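Local coordinates for putative exported protein (Bordetella pertussis Tohama I, PDB 2PFY) that probably serves as the periplasmic solute receptor of a tripartite ATP-independent transport system, binding pyroglutamic acid, at residues Y126-V131 / D194-Y199; A132-L137 / P267-E272; V159-Q164 / G175-M180. One frame throughout, in Å; residues are numbered along the deposited sequence.

From the N terminus, the chain meets these contacts at 126-131, the end of strand 124-127 and the turn after it, and runs on into the loop 132-137. After strand 141-144 and helix 147-155 it forms strand 159-162 and then helix 168-173. Interaction 3 closes the short loop around that helix, tying strand 159-162 to the loop after it. At 194-199 the chain returns to 126-131 and closes interaction 1, which joins neighbouring strands of the four-stranded mixed sheet. Much later, interaction 2 closes, tying loop 132-137 to the start of helix 267-287. Interactions 1 and 2 cross, and interaction 3 is nested inside both. Tyr126 N probably bonds to Met180 O, joining interactions 1 and 3.

Interaction 1: Y126-V131 / D194-Y199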
loop_
_atom_site.group_PDB
_atom_site.type_symbol
_atom_site.label_atom_id
_atom_site.label_comp_id
_atom_site.label_asym_id
_atom_site.label_seq_id
_atom_site.Cartn_x
_atom_site.Cartn_y
_atom_site.Cartn_z
ATOM N N TYR A 126 12.652 -6.836 7.494
ATOM C CA TYR A 126 12.778 -7.042 8.934
ATOM C C TYR A 126 13.113 -8.494 9.192
ATOM O O TYR A 126 12.470 -9.386 8.643
ATOM C CB TYR A 126 11.461 -6.764 9.679
ATOM C CG TYR A 126 10.944 -5.331 9.641
ATOM C CD1 TYR A 126 10.970 -4.539 10.791
ATOM C CD2 TYR A 126 10.383 -4.794 8.479
ATOM C CE1 TYR A 126 10.434 -3.237 10.804
ATOM C CE2 TYR A 126 9.871 -3.469 8.459
ATOM C CZ TYR A 126 9.895 -2.706 9.629
ATOM O OH TYR A 126 9.390 -1.418 9.616
ATOM N N THR A 127 14.081 -8.740 10.056
ATOM C CA THR A 127 14.534 -10.118 10.284
ATOM C C THR A 127 14.865 -10.326 11.757
ATOM O O THR A 127 14.976 -9.349 12.526
ATOM C CB THR A 127 15.816 -10.457 9.438
ATOM O OG1 THR A 127 16.916 -9.672 9.905
ATOM C CG2 THR A 127 15.602 -10.151 7.971
ATOM N N LYS A 128 15.023 -11.594 12.143
ATOM C CA LYS A 128 15.386 -11.938 13.513
ATOM C C LYS A 128 16.876 -12.195 13.662
ATOM O O LYS A 128 17.354 -12.263 14.791
ATOM C CB LYS A 128 14.601 -13.143 14.021
ATOM C CG LYS A 128 13.107 -12.917 14.033
ATOM C CD LYS A 128 12.378 -14.224 14.028
ATOM C CE LYS A 128 11.857 -14.537 15.381
ATOM N NZ LYS A 128 11.072 -15.794 15.261
ATOM N N LYS A 129 17.577 -12.307 12.522
ATOM C CA LYS A 129 19.027 -12.573 12.472
ATOM C C LYS A 129 19.637 -11.681 11.416
ATOM O O LYS A 129 18.938 -11.253 10.520
ATOM C CB LYS A 129 19.308 -14.042 12.079
ATOM C CG LYS A 129 19.037 -15.038 13.185
ATOM C CD LYS A 129 20.071 -16.199 13.184
ATOM C CE LYS A 129 21.422 -15.749 13.803
ATOM N NZ LYS A 129 22.336 -16.890 14.029
ATOM N N PRO A 130 20.950 -11.421 11.489
ATOM C CA PRO A 130 21.556 -10.650 10.415
ATOM C C PRO A 130 21.361 -11.290 9.029
ATOM O O PRO A 130 21.393 -12.513 8.889
ATOM C CB PRO A 130 23.048 -10.641 10.782
ATOM C CG PRO A 130 23.096 -10.804 12.259
ATOM C CD PRO A 130 21.938 -11.784 12.533
ATOM N N VAL A 131 21.183 -10.452 8.023
ATOM C CA VAL A 131 21.061 -10.888 6.642
ATOM C C VAL A 131 21.963 -10.011 5.771
ATOM O O VAL A 131 21.955 -8.792 5.904
ATOM C CB VAL A 131 19.582 -10.822 6.154
ATOM C CG1 VAL A 131 19.484 -11.066 4.645
ATOM C CG2 VAL A 131 18.717 -11.838 6.909
ATOM N N ASP A 194 9.273 -5.450 19.122
ATOM C CA ASP A 194 8.937 -6.524 20.086
ATOM C C ASP A 194 9.119 -7.926 19.500
ATOM O O ASP A 194 9.175 -8.907 20.245
ATOM C CB ASP A 194 7.505 -6.392 20.609
ATOM C CG ASP A 194 7.325 -5.216 21.554
ATOM O OD1 ASP A 194 8.302 -4.749 22.145
ATOM O OD2 ASP A 194 6.190 -4.766 21.733
ATOM N N TYR A 195 9.222 -8.031 18.178
ATOM C CA TYR A 195 9.248 -9.343 17.552
ATOM C C TYR A 195 10.295 -9.591 16.481
ATOM O O TYR A 195 10.550 -10.755 16.117
ATOM C CB TYR A 195 7.817 -9.775 17.120
ATOM C CG TYR A 195 7.095 -8.835 16.177
ATOM C CD1 TYR A 195 7.410 -8.812 14.821
ATOM C CD2 TYR A 195 6.085 -7.959 16.641
ATOM C CE1 TYR A 195 6.735 -7.962 13.921
ATOM C CE2 TYR A 195 5.384 -7.118 15.737
ATOM C CZ TYR A 195 5.715 -7.134 14.384
ATOM O OH TYR A 195 5.082 -6.285 13.485
ATOM N N VAL A 196 10.923 -8.524 15.978
ATOM C CA VAL A 196 12.070 -8.649 15.082
ATOM C C VAL A 196 13.205 -7.781 15.596
ATOM O O VAL A 196 12.976 -6.925 16.454
ATOM C CB VAL A 196 11.770 -8.249 13.609
ATOM C CG1 VAL A 196 11.329 -9.467 12.819
ATOM C CG2 VAL A 196 10.755 -7.037 13.522
ATOM N N LYS A 197 14.419 -7.995 15.079
ATOM C CA LYS A 197 15.590 -7.270 15.581
ATOM C C LYS A 197 16.334 -6.402 14.582
ATOM O O LYS A 197 16.962 -5.418 14.972
ATOM C CB LYS A 197 16.591 -8.245 16.223
ATOM C CG LYS A 197 16.404 -8.384 17.723
ATOM C CD LYS A 197 15.075 -9.086 18.066
ATOM C CE LYS A 197 14.360 -8.391 19.254
ATOM N NZ LYS A 197 12.906 -8.734 19.376
ATOM N N TYR A 198 16.326 -6.791 13.317
ATOM C CA TYR A 198 17.080 -6.067 12.274
ATOM C C TYR A 198 16.141 -5.468 11.249
ATOM O O TYR A 198 15.243 -6.147 10.794
ATOM C CB TYR A 198 18.050 -7.026 11.549
ATOM C CG TYR A 198 19.066 -7.579 12.509
ATOM C CD1 TYR A 198 20.286 -6.935 12.715
ATOM C CD2 TYR A 198 18.779 -8.702 13.271
ATOM C CE1 TYR A 198 21.210 -7.429 13.642
ATOM C CE2 TYR A 198 19.715 -9.212 14.201
ATOM C CZ TYR A 198 20.912 -8.568 14.379
ATOM O OH TYR A 198 21.826 -9.095 15.305
ATOM N N TYR A 199 16.376 -4.211 10.881
ATOM C CA TYR A 199 15.645 -3.572 9.783
ATOM C C TYR A 199 16.665 -3.124 8.753
ATOM O O TYR A 199 17.657 -2.474 9.109
ATOM C CB TYR A 199 14.823 -2.366 10.316
ATOM C CG TYR A 199 14.248 -1.529 9.212
ATOM C CD1 TYR A 199 13.088 -1.939 8.544
ATOM C CD2 TYR A 199 14.867 -0.330 8.806
ATOM C CE1 TYR A 199 12.546 -1.171 7.515
ATOM C CE2 TYR A 199 14.337 0.425 7.752
ATOM C CZ TYR A 199 13.167 -0.010 7.127
ATOM O OH TYR A 199 12.631 0.717 6.080
#
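Thr127 and Tyr198 form an antiparallel hydrogen-bonded pair, where strand 124-127 ends and strand 198-201 begins. Thr127 N donates to Tyr198 O over 2.9 Å, in the plane of that carbonyl. Thr127 O accepts two bonds in return, from Tyr198 N at 3.0 Å and from Lys197 N at 2.9 Å. The two donors reach it from opposite faces of its carbonyl plane. Two successive residues thus oppose one, which is a classic beta bulge.

The aromatic contact lies at the next pair, Tyr126 and Tyr199, which is non-hydrogen-bonded. The rings make a T-shaped (edge-to-face) pair, with centroids of Tyr126 and Tyr199 4.9 Å apart and planes at 61°. Tyr199 supplies the edge. Tyr199 CD1 stands over the Tyr126 face, offset toward the rim, 3.5 Å from Tyr126 CZ. Val196 adds an aliphatic contact, its CG2 lying 3.7 Å from Tyr126 CD1. These two side chains meet at about a right angle.

On the other face of the sheet, Pro130 packs on the Tyr198 ring. Pro130 N sits over one face near the rim, and Pro130 CG is 3.8 Å from Tyr198 CZ. Thr127 O and Lys128 O lie at the ring edge. The bend that carries Pro130 there is braced by Thr127 OG1, which donates to Lys129 O over 2.6 Å. A chi1 of 66° puts this OG1 between its own backbone N and carbonyl carbon.

Tyr126 OH bonds to the backbone O of Ser183, a residue of the pyroglutamic acid pocket. In the mixed sheet, strand 124-127 lies between 180-182 and 198-201, and strand 261-264 flanks 198-201 on its far side. Phe172 of helix 168-173 packs against Val196.

Interaction 2: A132-L137 / P267-E272; sequences AALADL and PQLAKE
Leu134 and Glu272 make the close part of this contact. Leu134 N donates to Glu272 OE1 over 2.6 Å, with an almost straight N-H...O angle of 175°. The bond meets the syn side of the oxygen, 20° out of the carboxylate plane. The two side chains slide past each other in opposite directions, bringing Leu134 CD1 to 3.5 Å from Glu272 CB. The Glu272 chain is extended beyond CG and carries its carboxylate to the loop backbone. Within the helix, an i to i+4 side-chain bond holds that carboxylate: Gln268 NE2 donates to Glu272 OE2 at 3.0 Å, from above the carboxylate plane. Leu134 CD2 meets Leu269 CD1 at 3.7 Å, the side chains crossing at about a right angle. Met156 also packs against Leu134. Ala133 CB fits against Gln268 CG at 3.4 Å.

The contact sets the loop between strands 124-127 and 141-144 of this family 7 solute-binding protein against the first turns of helix 267-287. In the loop, Asp136 OD2 accepts from Ala132 N over 2.9 Å, using its anti lone pair.

The solvent side is looser and partly bridged by water. Ala132 O lies beside the N-terminal turn of the helix, where the first N-H groups are not used by i to i-4 helix bonds. Leu269 N bonds only weakly to Ala132 O, at 3.4 Å. A water donates to Ala132 O and accepts from Gln268 N. A second water donates to Glu272 OE2 and accepts from Ala135 N.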
loop_
_atom_site.group_PDB
_atom_site.type_symbol
_atom_site.label_atom_id
_atom_site.label_comp_id
_atom_site.label_asym_id
_atom_site.label_seq_id
_atom_site.Cartn_x
_atom_site.Cartn_y
_atom_site.Cartn_z
ATOM N N ALA A 132 22.750 -10.638 4.884
ATOM C CA ALA A 132 23.636 -9.919 3.965
ATOM C C ALA A 132 23.460 -10.320 2.479
ATOM O O ALA A 132 24.017 -9.680 1.598
ATOM C CB ALA A 132 25.124 -10.084 4.395
ATOM N N ALA A 133 22.701 -11.385 2.224
ATOM C CA ALA A 133 22.429 -11.893 0.871
ATOM C C ALA A 133 21.184 -12.782 0.898
ATOM O O ALA A 133 20.799 -13.246 1.948
ATOM C CB ALA A 133 23.652 -12.702 0.343
ATOM N N LEU A 134 20.578 -13.033 -0.265
ATOM C CA LEU A 134 19.382 -13.910 -0.353
ATOM C C LEU A 134 19.517 -15.275 0.307
ATOM O O LEU A 134 18.546 -15.788 0.893
ATOM C CB LEU A 134 18.877 -14.045 -1.795
ATOM C CG LEU A 134 18.167 -12.808 -2.370
ATOM C CD1 LEU A 134 17.752 -13.026 -3.817
ATOM C CD2 LEU A 134 16.965 -12.362 -1.501
ATOM N N ALA A 135 20.732 -15.847 0.266
ATOM C CA ALA A 135 21.021 -17.134 0.895
ATOM C C ALA A 135 20.585 -17.197 2.360
ATOM O O ALA A 135 20.174 -18.249 2.848
ATOM C CB ALA A 135 22.544 -17.494 0.762
ATOM N N ASP A 136 20.689 -16.064 3.055
ATOM C CA ASP A 136 20.308 -15.969 4.464
ATOM C C ASP A 136 18.792 -16.199 4.659
ATOM O O ASP A 136 18.342 -16.643 5.737
ATOM C CB ASP A 136 20.800 -14.617 5.053
ATOM C CG ASP A 136 22.309 -14.568 5.181
ATOM O OD1 ASP A 136 22.896 -15.649 5.465
ATOM O OD2 ASP A 136 22.915 -13.482 4.999
ATOM N N LEU A 137 18.038 -15.975 3.587
ATOM C CA LEU A 137 16.590 -16.092 3.615
ATOM C C LEU A 137 16.056 -17.373 2.947
ATOM O O LEU A 137 14.849 -17.582 2.843
ATOM C CB LEU A 137 15.954 -14.810 3.030
ATOM C CG LEU A 137 16.174 -13.556 3.889
ATOM C CD1 LEU A 137 15.904 -12.280 3.063
ATOM C CD2 LEU A 137 15.311 -13.588 5.166
ATOM N N PRO A 267 25.247 -4.801 0.090
ATOM C CA PRO A 267 25.460 -4.756 -1.368
ATOM C C PRO A 267 25.105 -6.021 -2.138
ATOM O O PRO A 267 24.629 -5.916 -3.260
ATOM C CB PRO A 267 26.940 -4.422 -1.507
ATOM C CG PRO A 267 27.567 -4.938 -0.214
ATOM C CD PRO A 267 26.514 -4.663 0.839
ATOM N N GLN A 268 25.312 -7.201 -1.554
ATOM C CA GLN A 268 24.906 -8.426 -2.245
ATOM C C GLN A 268 23.377 -8.497 -2.326
ATOM O O GLN A 268 22.826 -8.746 -3.384
ATOM C CB GLN A 268 25.477 -9.661 -1.544
ATOM C CG GLN A 268 25.139 -10.989 -2.238
ATOM C CD GLN A 268 25.847 -11.178 -3.567
ATOM O OE1 GLN A 268 26.828 -10.500 -3.872
ATOM N NE2 GLN A 268 25.353 -12.112 -4.357
ATOM N N LEU A 269 22.691 -8.244 -1.210
ATOM C CA LEU A 269 21.233 -8.148 -1.242
ATOM C C LEU A 269 20.799 -7.088 -2.279
ATOM O O LEU A 269 19.900 -7.336 -3.082
ATOM C CB LEU A 269 20.666 -7.853 0.163
ATOM C CG LEU A 269 19.170 -8.161 0.335
ATOM C CD1 LEU A 269 18.855 -9.651 0.106
ATOM C CD2 LEU A 269 18.674 -7.707 1.707
ATOM N N ALA A 270 21.464 -5.938 -2.300
ATOM C CA ALA A 270 21.095 -4.884 -3.269
ATOM C C ALA A 270 21.166 -5.464 -4.673
ATOM O O ALA A 270 20.202 -5.366 -5.433
ATOM C CB ALA A 270 21.999 -3.641 -3.153
ATOM N N LYS A 271 22.298 -6.103 -4.992
ATOM C CA LYS A 271 22.478 -6.738 -6.303
ATOM C C LYS A 271 21.373 -7.748 -6.625
ATOM O O LYS A 271 20.820 -7.734 -7.710
ATOM C CB LYS A 271 23.863 -7.429 -6.388
ATOM C CG LYS A 271 24.872 -6.693 -7.232
ATOM C CD LYS A 271 26.264 -7.384 -7.188
ATOM C CE LYS A 271 26.503 -8.384 -8.337
ATOM N NZ LYS A 271 25.785 -9.679 -8.166
ATOM N N GLU A 272 21.056 -8.615 -5.675
ATOM C CA GLU A 272 20.135 -9.728 -5.919
ATOM C C GLU A 272 18.686 -9.256 -6.059
ATOM O O GLU A 272 17.931 -9.774 -6.895
ATOM C CB GLU A 272 20.275 -10.794 -4.826
ATOM C CG GLU A 272 21.641 -11.573 -4.848
ATOM C CD GLU A 272 21.915 -12.367 -3.559
ATOM O OE1 GLU A 272 21.391 -11.989 -2.467
ATOM O OE2 GLU A 272 22.674 -13.370 -3.629
HETATM O O HOH W 1 26.040 -8.272 1.388
HETATM O O HOH W 2 22.625 -15.128 -1.894
#

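Interaction 3: V159-Q164 / G175-M180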
loop_
_atom_site.group_PDB
_atom_site.type_symbol
_atom_site.label_atom_id
_atom_site.label_comp_id
_atom_site.label_asym_id
_atom_site.label_seq_id
_atom_site.Cartn_x
_atom_site.Cartn_y
_atom_site.Cartn_z
ATOM N N VAL A 159 9.960 -18.861 1.671
ATOM C CA VAL A 159 8.665 -19.536 1.562
ATOM C C VAL A 159 7.577 -18.480 1.881
ATOM O O VAL A 159 7.395 -18.098 3.027
ATOM C CB VAL A 159 8.576 -20.783 2.470
ATOM C CG1 VAL A 159 7.177 -21.412 2.416
ATOM C CG2 VAL A 159 9.684 -21.839 2.068
ATOM N N PRO A 160 6.898 -17.978 0.841
ATOM C CA PRO A 160 5.918 -16.917 1.084
ATOM C C PRO A 160 4.751 -17.403 1.922
ATOM O O PRO A 160 4.268 -18.524 1.752
ATOM C CB PRO A 160 5.493 -16.471 -0.311
ATOM C CG PRO A 160 6.142 -17.407 -1.281
ATOM C CD PRO A 160 7.015 -18.359 -0.571
ATOM N N THR A 161 4.338 -16.563 2.865
ATOM C CA THR A 161 3.248 -16.866 3.750
ATOM C C THR A 161 2.428 -15.564 3.855
ATOM O O THR A 161 2.914 -14.542 4.367
ATOM C CB THR A 161 3.783 -17.357 5.128
ATOM O OG1 THR A 161 4.895 -18.286 4.930
ATOM C CG2 THR A 161 2.697 -18.040 5.887
ATOM N N THR A 162 1.215 -15.593 3.315
ATOM C CA THR A 162 0.354 -14.402 3.276
ATOM C C THR A 162 -0.161 -14.097 4.668
ATOM O O THR A 162 -0.804 -14.940 5.300
ATOM C CB THR A 162 -0.836 -14.587 2.288
ATOM O OG1 THR A 162 -0.311 -14.763 0.978
ATOM C CG2 THR A 162 -1.774 -13.351 2.279
ATOM N N VAL A 163 0.134 -12.899 5.163
ATOM C CA VAL A 163 -0.388 -12.485 6.465
ATOM C C VAL A 163 -0.828 -11.036 6.326
ATOM O O VAL A 163 -0.042 -10.189 5.895
ATOM C CB VAL A 163 0.670 -12.618 7.610
ATOM C CG1 VAL A 163 0.078 -12.173 8.946
ATOM C CG2 VAL A 163 1.177 -14.071 7.748
ATOM N N GLN A 164 -2.083 -10.753 6.669
ATOM C CA GLN A 164 -2.586 -9.398 6.517
ATOM C C GLN A 164 -2.046 -8.592 7.693
ATOM O O GLN A 164 -1.693 -9.176 8.735
ATOM C CB GLN A 164 -4.129 -9.384 6.463
ATOM C CG GLN A 164 -4.763 -10.114 5.220
ATOM C CD GLN A 164 -4.200 -9.647 3.896
ATOM O OE1 GLN A 164 -3.827 -8.472 3.740
ATOM N NE2 GLN A 164 -4.128 -10.565 2.922
ATOM N N GLY A 175 5.223 -18.338 15.251
ATOM C CA GLY A 175 6.233 -18.849 14.330
ATOM C C GLY A 175 5.748 -19.096 12.922
ATOM O O GLY A 175 6.408 -19.778 12.140
ATOM N N VAL A 176 4.601 -18.532 12.569
ATOM C CA VAL A 176 4.097 -18.688 11.230
ATOM C C VAL A 176 5.002 -17.951 10.279
ATOM O O VAL A 176 5.189 -18.380 9.148
ATOM C CB VAL A 176 2.601 -18.213 11.099
ATOM C CG1 VAL A 176 2.209 -17.974 9.622
ATOM C CG2 VAL A 176 1.666 -19.246 11.762
ATOM N N ILE A 177 5.580 -16.841 10.730
ATOM C CA ILE A 177 6.518 -16.109 9.896
ATOM C C ILE A 177 7.753 -15.758 10.725
ATOM O O ILE A 177 7.670 -15.606 11.935
ATOM C CB ILE A 177 5.894 -14.837 9.233
ATOM C CG1 ILE A 177 5.334 -13.876 10.297
ATOM C CG2 ILE A 177 4.848 -15.248 8.141
ATOM C CD1 ILE A 177 4.860 -12.486 9.758
ATOM N N ASP A 178 8.891 -15.596 10.057
ATOM C CA ASP A 178 10.136 -15.280 10.761
ATOM C C ASP A 178 10.806 -14.012 10.240
ATOM O O ASP A 178 11.764 -13.537 10.856
ATOM C CB ASP A 178 11.120 -16.441 10.640
ATOM C CG ASP A 178 10.682 -17.681 11.409
ATOM O OD1 ASP A 178 10.584 -17.654 12.645
ATOM O OD2 ASP A 178 10.449 -18.708 10.758
ATOM N N ALA A 179 10.319 -13.480 9.117
ATOM C CA ALA A 179 10.872 -12.278 8.466
ATOM C C ALA A 179 9.787 -11.582 7.623
ATOM O O ALA A 179 8.794 -12.199 7.229
ATOM C CB ALA A 179 12.084 -12.640 7.554
HETATM N N MSE A 180 9.962 -10.304 7.323
HETATM C CA MSE A 180 8.941 -9.656 6.487
HETATM C C MSE A 180 9.522 -8.487 5.728
HETATM O O MSE A 180 10.690 -8.071 5.951
HETATM C CB MSE A 180 7.748 -9.228 7.364
HETATM C CG MSE A 180 8.109 -8.239 8.428
HETATM SE SE MSE A 180 6.500 -7.487 9.182
HETATM C CE MSE A 180 7.364 -6.196 10.528
#
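Val163 and Ile177 reach for each other tip to tip, with their CG2 methyls 3.9 Å apart. The Ile177 CG2 methyl also lies against Thr161, 3.8 Å from its CB. One isoleucine branch therefore touches both inward-facing residues of 159-164. With chi1 at 58°, CG1 lies between the backbone N and the carbonyl carbon and CG2 lies anti to that carbon. CG2 is the branch that meets 159-164. Ile177 also packs on Ala171 and Phe172 of helix 168-173.

Thr161 and Val176 cross obliquely. Thr161 CG2 lies 3.8 Å from Val176 CG1. Val163 CG2 is more distant from Val176 CG1, at 4.5 Å. Thr161 CG2, anti to its backbone N, is the branch that meets Val176. Its hydroxyl has a separate task within the strand: OG1 donates to Val159 O over 3.1 Å, from well above that carbonyl plane.

The backbones stay apart. The nearest CA atoms, those of Thr161 and Ile177, are 7.0 Å from each other. The contact packs strand 159-162, which pairs in parallel with 141-144, and the residue after it against the loop that follows helix 168-173. A Schellman motif ends that helix at Gly175, which has a positive phi of 77°. The chain then passes Val176 and Ile177 before entering strand 180-182.

The pyroglutamic acid pocket is near, with the ligand about 8 Å from the side chain of Val163. Val163 O accepts a bond from Arg143 NE, and Ile177 also touches Arg143, a pocket residue. Val163 and Ile177 are consistent with second-shell residues beside Arg143.

Carbon meets carbon almost throughout, and Thr161 keeps its hydroxyl for Val159 O. Methyl and methine groups meet at van der Waals distance, so the fit rests on branch shape and rotamer rather than on directional bonds.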